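Local coordinates for protein type II restriction enzyme MspI (Moraxella sp., PDB 1SA3) that recognises the double-stranded DNA sequence 5'-CCGG-3' and cleaves it after the first cytosine, leaving fragments with 5'-phosphate ends, at residues K36-I41 against K60-K65; I78-S83 against A100-T105; E4-L9 against K32-Y37. One frame throughout, in Å; residues are numbered along the deposited sequence.

Interaction 1: residues K36-I41 against K60-K65; sequences KYILDI and KDISSK
Ile62 carries this buried helix-helix contact, leaving 60-65 in the direction of 36-41. CB comes 4.2 Å from Ile41 CD1. From there the side chain forks. CG2, anti to the backbone N, touches two methyls of the facing helix, Ile38 CD1 and Ile41 CD1, each 3.8 Å from Ile62 CG2. The longer branch, with CG1 anti to the carbonyl carbon and chi2 168°, runs out extended, so that Ile62 CD1 reaches the Tyr37 ring and lies 3.3 Å from its CE2. The same methyl also touches CZ and OH of Tyr37, and the two side chains cross at about a right angle. Ile41 CD1 covers one face of that ring, 3.9 Å above its plane and shifted toward the rim, so the phenol is packed by its own helix as well as by Ile62. Tyr37 OH is hydrogen-bonded to Glu59 and Gln58, which precede Lys60 on the helix of Ile62, and this holds the ring's tip. Beside this cluster Ile41 CG2 meets Ser63 CB at 4.0 Å. The axes of the two short segments cross at -82°, nearly perpendicular, and Ile62 contributes the largest buried area. Helix 4-12 packs on Tyr37, strand 111-121 takes Ile38 through Leu116 and Ile118, and strand 213-221 meets Ile62 through Tyr214 and Val217.

Interaction 2: residues I78-S83 against A100-T105; sequences IDVSSS and ATIRFT
Val80 CG1 stands anti to the backbone N (chi1 -169°) and Ile102 CG2 does likewise, which brings the two methyls to 3.6 Å. Phe104 CG is anti to its carbonyl carbon (chi1 -62°), and its ring turns so that CD2 meets Val80 CG2 at 3.8 Å while Ile102 CG2 covers one face near the rim. These side chains and Ser82 share one face of an antiparallel ladder. Asp79, Ser81, Ser83, Thr101, Arg103 and Thr105 occupy the other. In the hydrogen-bonded pair Ser81-Arg103 both bonds lie in the carbonyl planes, with Arg103 N 2.9 Å from Ser81 O. A classic beta bulge ends the ladder: Thr105 O accepts from both Ile78 N, at 2.8 Å and nearly along the C=O axis, and Asp79 N, above the carbonyl plane. One water joins Thr105 OG1 to Arg103 O; another bridges Ser83 OG and Thr101 OG1. Metal ligands Asp84 and Asp99 directly follow 78-83 and precede 100-105, consistent with the PD-(D/E)XK nuclease core. Strand 77-84 lies at one edge of the five-stranded mixed sheet, and 100-106 also pairs with 111-121. Helix 57-69 packs on Ile102 and Phe104 through Leu66, while Leu48 of helix 45-51 touches Val80.

Interaction 3: residues E4-L9 against K32-Y37; sequences ELLSKL and KLYEKY. With NA (sodium ion), chain G.
Leu33, with CG anti to the backbone N, opens the contact from 32-37 by sending its two methyls to different places. CD1 lies 3.7 Å from the carbonyl oxygen of Leu9, and CD2 touches both Leu9 CB and Leu6 CD2. Leu33 CD2 also covers one face of the Tyr34 ring, offset toward the rim. Tyr34 leaves its backbone directed away from 4-9, yet the phenol reaches back far enough for its OH to lie 3.9 Å from Leu6 CD1. That hydroxyl is hydrogen-bonded to Tyr10, further along helix 4-12. Glu35 faces elsewhere. Its extended chain, with CG anti to the backbone N, carries the carboxylate to the sodium ion, which it grips through both oxygens, OE1 at 2.4 Å and OE2 at 2.8 Å. Two waters, Asp84 and the backbone oxygen of Asp99 complete the site. This grouping of acidic residues beside the central sheet is consistent with the metal site of the PD-(D/E)XK nuclease fold, with helix 23-41 contributing Glu35 from one face while helix 4-12 covers another. Lys36 bends at chi2 (-95°) and lays its aliphatic chain across Leu9, CD being 3.6 Å from Leu9 CD2. Its NZ is paired with Asp40. Tyr37 is met by three leucines. Leu6 CD2 stands over the centre of the ring in a CH-pi contact, 3.6 Å from the centroid and only 4° off the normal, and Leu6 CG follows over the same ring toward CZ. Leu5 CD2 comes in the ring plane at the edge, 3.5 Å from Tyr37 CE1. At the root of the side chain Leu9 CD1 presses against Tyr37 CA at 3.5 Å.

In the fold
From the N terminus, helix 4-12 meets helix 23-41 in interaction 3, closing the first loop. Further along helix 23-41, interaction 1 begins where interaction 3 ends, sharing Lys36 and Tyr37, and closes a second loop on helix 57-69. Interaction 2 then opens and closes in series, bringing strands 77-84 and 100-106 together. None of the three encloses another. Interactions 1 and 2 meet where Ser82 OG is hydrogen-bonded to Leu39 O and Leu39 CD2 packs on Ala100 CB, joining helix 23-41 to the sheet edge. Interactions 2 and 3 come together beside the sodium ion, where Ala100 approaches Glu35.

Interaction 1: residues K36-I41 against K60-K65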
ATOM      1  N   LYS E  36       2.377 -14.233  -0.349  1.00 18.67           N
ATOM      2  CA  LYS E  36       2.435 -15.548   0.269  1.00 19.44           C
ATOM      3  C   LYS E  36       3.492 -15.611   1.370  1.00 18.14           C
ATOM      4  O   LYS E  36       3.332 -16.332   2.349  1.00 18.66           O
ATOM      5  CB  LYS E  36       2.717 -16.605  -0.805  1.00 23.79           C
ATOM      6  CG  LYS E  36       2.030 -17.941  -0.566  1.00 32.91           C
ATOM      7  CD  LYS E  36       2.935 -18.917   0.134  1.00 33.30           C
ATOM      8  CE  LYS E  36       2.310 -20.307   0.177  1.00 33.43           C
ATOM      9  NZ  LYS E  36       3.316 -21.328   0.592  1.00 26.44           N
ATOM     10  N   TYR E  37       4.569 -14.851   1.201  1.00 17.59           N
ATOM     11  CA  TYR E  37       5.652 -14.805   2.183  1.00 15.32           C
ATOM     12  C   TYR E  37       5.084 -14.310   3.516  1.00 16.18           C
ATOM     13  O   TYR E  37       5.392 -14.863   4.573  1.00 16.56           O
ATOM     14  CB  TYR E  37       6.751 -13.874   1.663  1.00 15.72           C
ATOM     15  CG  TYR E  37       8.054 -13.847   2.444  1.00 16.81           C
ATOM     16  CD1 TYR E  37       8.498 -14.950   3.178  1.00 16.58           C
ATOM     17  CD2 TYR E  37       8.874 -12.724   2.391  1.00 13.34           C
ATOM     18  CE1 TYR E  37       9.743 -14.921   3.837  1.00 15.70           C
ATOM     19  CE2 TYR E  37      10.090 -12.682   3.027  1.00 13.67           C
ATOM     20  CZ  TYR E  37      10.526 -13.781   3.750  1.00 15.95           C
ATOM     21  OH  TYR E  37      11.755 -13.710   4.358  1.00 17.61           O
ATOM     22  N   ILE E  38       4.238 -13.284   3.464  1.00 15.19           N
ATOM     23  CA  ILE E  38       3.621 -12.756   4.682  1.00 14.43           C
ATOM     24  C   ILE E  38       2.636 -13.776   5.249  1.00 14.58           C
ATOM     25  O   ILE E  38       2.631 -14.029   6.450  1.00 15.95           O
ATOM     26  CB  ILE E  38       2.863 -11.422   4.416  1.00 14.79           C
ATOM     27  CG1 ILE E  38       3.847 -10.327   4.000  1.00 10.96           C
ATOM     28  CG2 ILE E  38       2.093 -10.978   5.667  1.00 14.26           C
ATOM     29  CD1 ILE E  38       4.837  -9.916   5.082  1.00 12.05           C
ATOM     30  N   LEU E  39       1.813 -14.368   4.385  1.00 14.34           N
ATOM     31  CA  LEU E  39       0.829 -15.341   4.830  1.00 15.77           C
ATOM     32  C   LEU E  39       1.471 -16.519   5.563  1.00 19.20           C
ATOM     33  O   LEU E  39       0.946 -16.978   6.583  1.00 16.48           O
ATOM     34  CB  LEU E  39       0.001 -15.847   3.646  1.00 19.00           C
ATOM     35  CG  LEU E  39      -0.868 -14.839   2.878  1.00 23.10           C
ATOM     36  CD1 LEU E  39      -1.480 -15.527   1.668  1.00 24.26           C
ATOM     37  CD2 LEU E  39      -1.968 -14.286   3.772  1.00 24.15           C
ATOM     38  N   ASP E  40       2.608 -16.991   5.063  1.00 17.22           N
ATOM     39  CA  ASP E  40       3.294 -18.115   5.689  1.00 20.06           C
ATOM     40  C   ASP E  40       3.952 -17.748   7.018  1.00 19.35           C
ATOM     41  O   ASP E  40       3.954 -18.545   7.955  1.00 18.46           O
ATOM     42  CB  ASP E  40       4.341 -18.700   4.734  1.00 22.33           C
ATOM     43  CG  ASP E  40       3.718 -19.551   3.637  1.00 23.49           C
ATOM     44  OD1 ASP E  40       2.492 -19.785   3.685  1.00 20.20           O
ATOM     45  OD2 ASP E  40       4.462 -19.989   2.731  1.00 24.52           O
ATOM     46  N   ILE E  41       4.514 -16.548   7.105  1.00 17.97           N
ATOM     47  CA  ILE E  41       5.144 -16.124   8.345  1.00 18.80           C
ATOM     48  C   ILE E  41       4.084 -16.064   9.449  1.00 18.81           C
ATOM     49  O   ILE E  41       4.359 -16.418  10.597  1.00 16.75           O
ATOM     50  CB  ILE E  41       5.829 -14.740   8.187  1.00 19.07           C
ATOM     51  CG1 ILE E  41       7.068 -14.873   7.301  1.00 18.04           C
ATOM     52  CG2 ILE E  41       6.212 -14.180   9.558  1.00 19.48           C
ATOM     53  CD1 ILE E  41       7.708 -13.546   6.911  1.00 18.37           C
ATOM     54  N   LYS E  60      12.271 -12.588  11.247  1.00 19.45           N
ATOM     55  CA  LYS E  60      12.069 -11.939  12.540  1.00 20.40           C
ATOM     56  C   LYS E  60      11.934 -10.437  12.304  1.00 19.70           C
ATOM     57  O   LYS E  60      11.099  -9.778  12.923  1.00 19.60           O
ATOM     58  CB  LYS E  60      13.235 -12.191  13.498  1.00 19.87           C
ATOM     59  CG  LYS E  60      12.982 -11.586  14.881  1.00 20.53           C
ATOM     60  CD  LYS E  60      14.192 -11.648  15.808  1.00 19.86           C
ATOM     61  CE  LYS E  60      13.851 -11.029  17.170  1.00 21.49           C
ATOM     62  NZ  LYS E  60      15.025 -10.869  18.061  1.00 23.26           N
ATOM     63  N   ASP E  61      12.755  -9.898  11.404  1.00 20.43           N
ATOM     64  CA  ASP E  61      12.696  -8.470  11.092  1.00 19.14           C
ATOM     65  C   ASP E  61      11.331  -8.133  10.497  1.00 18.45           C
ATOM     66  O   ASP E  61      10.722  -7.134  10.859  1.00 16.64           O
ATOM     67  CB  ASP E  61      13.792  -8.076  10.094  1.00 19.12           C
ATOM     68  CG  ASP E  61      13.734  -6.599   9.711  1.00 21.83           C
ATOM     69  OD1 ASP E  61      13.777  -5.739  10.619  1.00 20.39           O
ATOM     70  OD2 ASP E  61      13.644  -6.285   8.500  1.00 19.95           O
ATOM     71  N   ILE E  62      10.861  -8.978   9.586  1.00 15.65           N
ATOM     72  CA  ILE E  62       9.566  -8.779   8.934  1.00 14.22           C
ATOM     73  C   ILE E  62       8.419  -8.873   9.939  1.00 18.32           C
ATOM     74  O   ILE E  62       7.584  -7.962  10.031  1.00 16.62           O
ATOM     75  CB  ILE E  62       9.368  -9.823   7.813  1.00 15.26           C
ATOM     76  CG1 ILE E  62      10.434  -9.602   6.728  1.00 16.18           C
ATOM     77  CG2 ILE E  62       7.946  -9.732   7.245  1.00 15.63           C
ATOM     78  CD1 ILE E  62      10.529 -10.746   5.697  1.00 14.64           C
ATOM     79  N   SER E  63       8.384  -9.959  10.711  1.00 14.45           N
ATOM     80  CA  SER E  63       7.329 -10.131  11.698  1.00 16.18           C
ATOM     81  C   SER E  63       7.351  -9.036  12.785  1.00 14.79           C
ATOM     82  O   SER E  63       6.296  -8.539  13.189  1.00 16.22           O
ATOM     83  CB  SER E  63       7.408 -11.538  12.317  1.00 14.23           C
ATOM     84  OG  SER E  63       8.654 -11.776  12.948  1.00 14.89           O
ATOM     85  N   SER E  64       8.538  -8.654  13.253  1.00 15.59           N
ATOM     86  CA  SER E  64       8.644  -7.599  14.268  1.00 16.88           C
ATOM     87  C   SER E  64       8.151  -6.254  13.725  1.00 16.08           C
ATOM     88  O   SER E  64       7.493  -5.497  14.429  1.00 14.44           O
ATOM     89  CB  SER E  64      10.090  -7.441  14.755  1.00 18.62           C
ATOM     90  OG  SER E  64      10.473  -8.518  15.591  1.00 23.13           O
ATOM     91  N   LYS E  65       8.478  -5.948  12.475  1.00 16.01           N
ATOM     92  CA  LYS E  65       8.024  -4.695  11.885  1.00 16.23           C
ATOM     93  C   LYS E  65       6.499  -4.691  11.785  1.00 14.79           C
ATOM     94  O   LYS E  65       5.860  -3.655  11.961  1.00 15.64           O
ATOM     95  CB  LYS E  65       8.633  -4.493  10.488  1.00 11.26           C
ATOM     96  CG  LYS E  65      10.076  -4.008  10.492  1.00 16.24           C
ATOM     97  CD  LYS E  65      10.667  -4.008   9.092  1.00 14.76           C
ATOM     98  CE  LYS E  65      12.098  -3.482   9.113  1.00 21.78           C
ATOM     99  NZ  LYS E  65      12.780  -3.590   7.793  1.00 17.69           N
TER

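Interaction 2: residues I78-S83 against A100-T105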
ATOM      1  N   ILE E  78      -2.190 -15.083  21.442  1.00 22.58           N
ATOM      2  CA  ILE E  78      -2.491 -16.467  21.770  1.00 26.63           C
ATOM      3  C   ILE E  78      -2.667 -17.318  20.523  1.00 27.01           C
ATOM      4  O   ILE E  78      -2.380 -18.510  20.533  1.00 27.62           O
ATOM      5  CB  ILE E  78      -3.775 -16.569  22.629  1.00 28.63           C
ATOM      6  CG1 ILE E  78      -3.610 -15.740  23.907  1.00 31.64           C
ATOM      7  CG2 ILE E  78      -4.074 -18.018  22.961  1.00 28.29           C
ATOM      8  CD1 ILE E  78      -2.369 -16.065  24.723  1.00 32.90           C
ATOM      9  N   ASP E  79      -3.149 -16.710  19.446  1.00 26.16           N
ATOM     10  CA  ASP E  79      -3.335 -17.441  18.205  1.00 23.02           C
ATOM     11  C   ASP E  79      -3.293 -16.487  17.026  1.00 23.64           C
ATOM     12  O   ASP E  79      -3.562 -15.291  17.167  1.00 22.30           O
ATOM     13  CB  ASP E  79      -4.664 -18.196  18.222  1.00 26.87           C
ATOM     14  CG  ASP E  79      -4.749 -19.246  17.127  1.00 29.27           C
ATOM     15  OD1 ASP E  79      -3.689 -19.722  16.674  1.00 31.48           O
ATOM     16  OD2 ASP E  79      -5.872 -19.606  16.731  1.00 33.30           O
ATOM     17  N   VAL E  80      -2.957 -17.026  15.863  1.00 21.65           N
ATOM     18  CA  VAL E  80      -2.858 -16.233  14.650  1.00 21.85           C
ATOM     19  C   VAL E  80      -3.221 -17.086  13.450  1.00 22.38           C
ATOM     20  O   VAL E  80      -2.996 -18.297  13.445  1.00 20.80           O
ATOM     21  CB  VAL E  80      -1.416 -15.718  14.418  1.00 27.13           C
ATOM     22  CG1 VAL E  80      -1.410 -14.667  13.305  1.00 24.96           C
ATOM     23  CG2 VAL E  80      -0.838 -15.152  15.698  1.00 29.49           C
ATOM     24  N   SER E  81      -3.790 -16.438  12.441  1.00 20.14           N
ATOM     25  CA  SER E  81      -4.162 -17.080  11.189  1.00 19.94           C
ATOM     26  C   SER E  81      -4.136 -15.986  10.128  1.00 19.36           C
ATOM     27  O   SER E  81      -4.222 -14.796  10.450  1.00 19.58           O
ATOM     28  CB  SER E  81      -5.559 -17.694  11.272  1.00 20.59           C
ATOM     29  OG  SER E  81      -6.546 -16.696  11.401  1.00 23.32           O
ATOM     30  N   SER E  82      -4.015 -16.379   8.869  1.00 16.60           N
ATOM     31  CA  SER E  82      -3.959 -15.403   7.787  1.00 19.13           C
ATOM     32  C   SER E  82      -4.546 -15.983   6.516  1.00 19.36           C
ATOM     33  O   SER E  82      -4.655 -17.200   6.372  1.00 19.66           O
ATOM     34  CB  SER E  82      -2.506 -14.993   7.532  1.00 17.04           C
ATOM     35  OG  SER E  82      -1.734 -16.111   7.124  1.00 20.39           O
ATOM     36  N   SER E  83      -4.919 -15.113   5.587  1.00 18.10           N
ATOM     37  CA  SER E  83      -5.487 -15.579   4.339  1.00 19.32           C
ATOM     38  C   SER E  83      -5.548 -14.503   3.272  1.00 18.38           C
ATOM     39  O   SER E  83      -5.600 -13.305   3.569  1.00 14.93           O
ATOM     40  CB  SER E  83      -6.900 -16.116   4.570  1.00 22.30           C
ATOM     41  OG  SER E  83      -7.816 -15.056   4.790  1.00 24.64           O
ATOM     42  N   ALA E 100      -4.887  -9.112   1.643  1.00 13.99           N
ATOM     43  CA  ALA E 100      -4.905 -10.257   2.545  1.00 16.70           C
ATOM     44  C   ALA E 100      -5.174  -9.782   3.959  1.00 13.52           C
ATOM     45  O   ALA E 100      -5.152  -8.584   4.230  1.00 14.65           O
ATOM     46  CB  ALA E 100      -3.557 -10.963   2.504  1.00 15.48           C
ATOM     47  N   THR E 101      -5.414 -10.729   4.859  1.00 13.43           N
ATOM     48  CA  THR E 101      -5.668 -10.392   6.249  1.00 12.55           C
ATOM     49  C   THR E 101      -4.964 -11.335   7.213  1.00 15.28           C
ATOM     50  O   THR E 101      -4.638 -12.480   6.870  1.00 16.36           O
ATOM     51  CB  THR E 101      -7.178 -10.430   6.580  1.00 16.48           C
ATOM     52  OG1 THR E 101      -7.676 -11.766   6.424  1.00 13.50           O
ATOM     53  CG2 THR E 101      -7.951  -9.512   5.658  1.00 14.34           C
ATOM     54  N   ILE E 102      -4.717 -10.828   8.417  1.00 13.71           N
ATOM     55  CA  ILE E 102      -4.118 -11.605   9.503  1.00 15.36           C
ATOM     56  C   ILE E 102      -5.054 -11.340  10.681  1.00 17.61           C
ATOM     57  O   ILE E 102      -5.456 -10.189  10.904  1.00 16.68           O
ATOM     58  CB  ILE E 102      -2.724 -11.090   9.915  1.00 13.23           C
ATOM     59  CG1 ILE E 102      -1.743 -11.220   8.752  1.00 13.12           C
ATOM     60  CG2 ILE E 102      -2.212 -11.873  11.146  1.00 12.85           C
ATOM     61  CD1 ILE E 102      -0.387 -10.613   9.056  1.00 15.72           C
ATOM     62  N   ARG E 103      -5.441 -12.390  11.395  1.00 12.71           N
ATOM     63  CA  ARG E 103      -6.285 -12.220  12.572  1.00 16.01           C
ATOM     64  C   ARG E 103      -5.505 -12.685  13.796  1.00 17.34           C
ATOM     65  O   ARG E 103      -4.987 -13.805  13.822  1.00 20.11           O
ATOM     66  CB  ARG E 103      -7.582 -13.028  12.457  1.00 18.70           C
ATOM     67  CG  ARG E 103      -8.421 -12.981  13.739  1.00 21.53           C
ATOM     68  CD  ARG E 103      -9.725 -13.758  13.602  1.00 22.28           C
ATOM     69  NE  ARG E 103     -10.623 -13.153  12.624  1.00 24.13           N
ATOM     70  CZ  ARG E 103     -11.290 -12.016  12.804  1.00 24.72           C
ATOM     71  NH1 ARG E 103     -11.178 -11.333  13.936  1.00 26.77           N
ATOM     72  NH2 ARG E 103     -12.070 -11.553  11.838  1.00 26.04           N
ATOM     73  N   PHE E 104      -5.398 -11.819  14.800  1.00 15.87           N
ATOM     74  CA  PHE E 104      -4.693 -12.172  16.027  1.00 15.40           C
ATOM     75  C   PHE E 104      -5.711 -12.385  17.127  1.00 19.62           C
ATOM     76  O   PHE E 104      -6.640 -11.589  17.274  1.00 20.33           O
ATOM     77  CB  PHE E 104      -3.749 -11.060  16.481  1.00 18.44           C
ATOM     78  CG  PHE E 104      -2.662 -10.741  15.509  1.00 20.19           C
ATOM     79  CD1 PHE E 104      -2.814  -9.712  14.586  1.00 19.68           C
ATOM     80  CD2 PHE E 104      -1.464 -11.444  15.536  1.00 16.61           C
ATOM     81  CE1 PHE E 104      -1.781  -9.384  13.705  1.00 18.23           C
ATOM     82  CE2 PHE E 104      -0.437 -11.123  14.663  1.00 18.03           C
ATOM     83  CZ  PHE E 104      -0.597 -10.089  13.748  1.00 16.94           C
ATOM     84  N   THR E 105      -5.542 -13.453  17.895  1.00 18.30           N
ATOM     85  CA  THR E 105      -6.446 -13.746  18.998  1.00 19.53           C
ATOM     86  C   THR E 105      -5.668 -13.523  20.286  1.00 18.89           C
ATOM     87  O   THR E 105      -4.534 -13.985  20.427  1.00 15.88           O
ATOM     88  CB  THR E 105      -6.954 -15.199  18.936  1.00 20.55           C
ATOM     89  OG1 THR E 105      -7.703 -15.379  17.731  1.00 23.68           O
ATOM     90  CG2 THR E 105      -7.857 -15.510  20.129  1.00 20.55           C
TER
HETATM   91  O   HOH W   1      -6.310 -15.685  15.482  1.00 17.61           O
HETATM   92  O   HOH W   2      -8.492 -12.391   3.974  1.00 35.74           O

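Interaction 3: residues E4-L9 against K32-Y37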
ATOM      1  N   GLU E   4      15.488 -19.981   4.151  1.00 24.27           N
ATOM      2  CA  GLU E   4      14.881 -21.282   3.946  1.00 23.76           C
ATOM      3  C   GLU E   4      13.466 -21.106   3.394  1.00 24.31           C
ATOM      4  O   GLU E   4      13.085 -21.756   2.425  1.00 22.70           O
ATOM      5  CB  GLU E   4      14.833 -22.050   5.268  1.00 23.43           C
ATOM      6  CG  GLU E   4      14.432 -23.507   5.127  1.00 32.12           C
ATOM      7  CD  GLU E   4      14.247 -24.205   6.470  1.00 38.14           C
ATOM      8  OE1 GLU E   4      14.266 -25.454   6.494  1.00 43.05           O
ATOM      9  OE2 GLU E   4      14.070 -23.513   7.496  1.00 36.36           O
ATOM     10  N   LEU E   5      12.686 -20.224   4.015  1.00 22.38           N
ATOM     11  CA  LEU E   5      11.317 -19.989   3.571  1.00 19.90           C
ATOM     12  C   LEU E   5      11.258 -19.340   2.193  1.00 17.26           C
ATOM     13  O   LEU E   5      10.508 -19.789   1.332  1.00 21.91           O
ATOM     14  CB  LEU E   5      10.567 -19.105   4.574  1.00 19.74           C
ATOM     15  CG  LEU E   5       9.120 -18.747   4.212  1.00 20.47           C
ATOM     16  CD1 LEU E   5       8.281 -20.013   4.049  1.00 20.25           C
ATOM     17  CD2 LEU E   5       8.535 -17.848   5.297  1.00 20.07           C
ATOM     18  N   LEU E   6      12.040 -18.288   1.979  1.00 19.74           N
ATOM     19  CA  LEU E   6      12.014 -17.610   0.686  1.00 21.82           C
ATOM     20  C   LEU E   6      12.517 -18.521  -0.419  1.00 24.07           C
ATOM     21  O   LEU E   6      12.013 -18.483  -1.539  1.00 23.59           O
ATOM     22  CB  LEU E   6      12.853 -16.334   0.705  1.00 20.37           C
ATOM     23  CG  LEU E   6      12.132 -15.005   0.943  1.00 24.81           C
ATOM     24  CD1 LEU E   6      13.086 -13.866   0.581  1.00 21.00           C
ATOM     25  CD2 LEU E   6      10.855 -14.915   0.084  1.00 22.10           C
ATOM     26  N   SER E   7      13.518 -19.338  -0.108  1.00 25.27           N
ATOM     27  CA  SER E   7      14.057 -20.252  -1.107  1.00 26.02           C
ATOM     28  C   SER E   7      12.942 -21.187  -1.544  1.00 24.32           C
ATOM     29  O   SER E   7      12.802 -21.497  -2.725  1.00 27.68           O
ATOM     30  CB  SER E   7      15.223 -21.057  -0.531  1.00 24.82           C
ATOM     31  OG  SER E   7      15.719 -21.965  -1.505  1.00 32.28           O
ATOM     32  N   LYS E   8      12.137 -21.621  -0.583  1.00 24.32           N
ATOM     33  CA  LYS E   8      11.021 -22.508  -0.880  1.00 25.98           C
ATOM     34  C   LYS E   8       9.990 -21.817  -1.760  1.00 25.72           C
ATOM     35  O   LYS E   8       9.513 -22.393  -2.739  1.00 26.21           O
ATOM     36  CB  LYS E   8      10.351 -22.980   0.411  1.00 27.14           C
ATOM     37  CG  LYS E   8       9.033 -23.704   0.178  1.00 30.41           C
ATOM     38  CD  LYS E   8       8.354 -24.063   1.496  1.00 33.89           C
ATOM     39  CE  LYS E   8       6.862 -24.288   1.306  1.00 34.88           C
ATOM     40  NZ  LYS E   8       6.580 -25.384   0.347  1.00 39.72           N
ATOM     41  N   LEU E   9       9.644 -20.579  -1.413  1.00 24.29           N
ATOM     42  CA  LEU E   9       8.656 -19.839  -2.190  1.00 22.66           C
ATOM     43  C   LEU E   9       9.157 -19.535  -3.602  1.00 20.11           C
ATOM     44  O   LEU E   9       8.401 -19.648  -4.565  1.00 20.96           O
ATOM     45  CB  LEU E   9       8.270 -18.539  -1.469  1.00 23.62           C
ATOM     46  CG  LEU E   9       7.657 -18.722  -0.069  1.00 22.65           C
ATOM     47  CD1 LEU E   9       7.240 -17.378   0.501  1.00 23.80           C
ATOM     48  CD2 LEU E   9       6.456 -19.649  -0.145  1.00 19.37           C
ATOM     49  N   LYS E  32       2.697 -12.082  -6.159  1.00 18.62           N
ATOM     50  CA  LYS E  32       1.964 -13.134  -5.469  1.00 19.53           C
ATOM     51  C   LYS E  32       2.880 -13.832  -4.476  1.00 19.53           C
ATOM     52  O   LYS E  32       2.454 -14.240  -3.394  1.00 17.98           O
ATOM     53  CB  LYS E  32       1.432 -14.158  -6.479  1.00 20.89           C
ATOM     54  CG  LYS E  32       0.301 -13.654  -7.380  1.00 23.58           C
ATOM     55  N   LEU E  33       4.149 -13.967  -4.845  1.00 19.41           N
ATOM     56  CA  LEU E  33       5.108 -14.633  -3.982  1.00 15.41           C
ATOM     57  C   LEU E  33       5.288 -13.901  -2.663  1.00 15.19           C
ATOM     58  O   LEU E  33       5.289 -14.522  -1.602  1.00 15.99           O
ATOM     59  CB  LEU E  33       6.459 -14.769  -4.693  1.00 20.90           C
ATOM     60  CG  LEU E  33       7.560 -15.578  -3.992  1.00 18.73           C
ATOM     61  CD1 LEU E  33       8.627 -15.992  -5.012  1.00 21.18           C
ATOM     62  CD2 LEU E  33       8.180 -14.761  -2.863  1.00 21.30           C
ATOM     63  N   TYR E  34       5.437 -12.584  -2.712  1.00 15.21           N
ATOM     64  CA  TYR E  34       5.641 -11.847  -1.474  1.00 16.18           C
ATOM     65  C   TYR E  34       4.388 -11.732  -0.616  1.00 15.78           C
ATOM     66  O   TYR E  34       4.480 -11.548   0.601  1.00 13.81           O
ATOM     67  CB  TYR E  34       6.289 -10.490  -1.760  1.00 13.52           C
ATOM     68  CG  TYR E  34       7.784 -10.654  -1.935  1.00 15.76           C
ATOM     69  CD1 TYR E  34       8.356 -10.810  -3.207  1.00 17.83           C
ATOM     70  CD2 TYR E  34       8.611 -10.778  -0.822  1.00 14.51           C
ATOM     71  CE1 TYR E  34       9.718 -11.093  -3.352  1.00 15.32           C
ATOM     72  CE2 TYR E  34       9.962 -11.060  -0.951  1.00 16.46           C
ATOM     73  CZ  TYR E  34      10.513 -11.219  -2.214  1.00 16.36           C
ATOM     74  OH  TYR E  34      11.852 -11.523  -2.323  1.00 16.49           O
ATOM     75  N   GLU E  35       3.220 -11.857  -1.235  1.00 17.24           N
ATOM     76  CA  GLU E  35       1.993 -11.850  -0.448  1.00 17.94           C
ATOM     77  C   GLU E  35       2.032 -13.155   0.341  1.00 17.81           C
ATOM     78  O   GLU E  35       1.778 -13.190   1.544  1.00 17.16           O
ATOM     79  CB  GLU E  35       0.747 -11.848  -1.332  1.00 15.91           C
ATOM     80  CG  GLU E  35      -0.538 -12.008  -0.516  1.00 17.52           C
ATOM     81  CD  GLU E  35      -1.788 -12.033  -1.364  1.00 20.91           C
ATOM     82  OE1 GLU E  35      -1.863 -11.249  -2.332  1.00 24.00           O
ATOM     83  OE2 GLU E  35      -2.701 -12.827  -1.052  1.00 22.98           O
ATOM     84  N   LYS E  36       2.377 -14.233  -0.349  1.00 18.67           N
ATOM     85  CA  LYS E  36       2.435 -15.548   0.269  1.00 19.44           C
ATOM     86  C   LYS E  36       3.492 -15.611   1.370  1.00 18.14           C
ATOM     87  O   LYS E  36       3.332 -16.332   2.349  1.00 18.66           O
ATOM     88  CB  LYS E  36       2.717 -16.605  -0.805  1.00 23.79           C
ATOM     89  CG  LYS E  36       2.030 -17.941  -0.566  1.00 32.91           C
ATOM     90  CD  LYS E  36       2.935 -18.917   0.134  1.00 33.30           C
ATOM     91  CE  LYS E  36       2.310 -20.307   0.177  1.00 33.43           C
ATOM     92  NZ  LYS E  36       3.316 -21.328   0.592  1.00 26.44           N
ATOM     93  N   TYR E  37       4.569 -14.851   1.201  1.00 17.59           N
ATOM     94  CA  TYR E  37       5.652 -14.805   2.183  1.00 15.32           C
ATOM     95  C   TYR E  37       5.084 -14.310   3.516  1.00 16.18           C
ATOM     96  O   TYR E  37       5.392 -14.863   4.573  1.00 16.56           O
ATOM     97  CB  TYR E  37       6.751 -13.874   1.663  1.00 15.72           C
ATOM     98  CG  TYR E  37       8.054 -13.847   2.444  1.00 16.81           C
ATOM     99  CD1 TYR E  37       8.498 -14.950   3.178  1.00 16.58           C
ATOM    100  CD2 TYR E  37       8.874 -12.724   2.391  1.00 13.34           C
ATOM    101  CE1 TYR E  37       9.743 -14.921   3.837  1.00 15.70           C
ATOM    102  CE2 TYR E  37      10.090 -12.682   3.027  1.00 13.67           C
ATOM    103  CZ  TYR E  37      10.526 -13.781   3.750  1.00 15.95           C
ATOM    104  OH  TYR E  37      11.755 -13.710   4.358  1.00 17.61           O
TER
HETATM  105 NA    NA G 401      -4.185 -11.151  -2.670  1.00 29.81          NA
HETATM  106  O   HOH W   3      -6.291 -10.439  -3.209  1.00 31.65           O
HETATM  107  O   HOH W   4      -3.526  -9.270  -4.012  1.00 40.47           O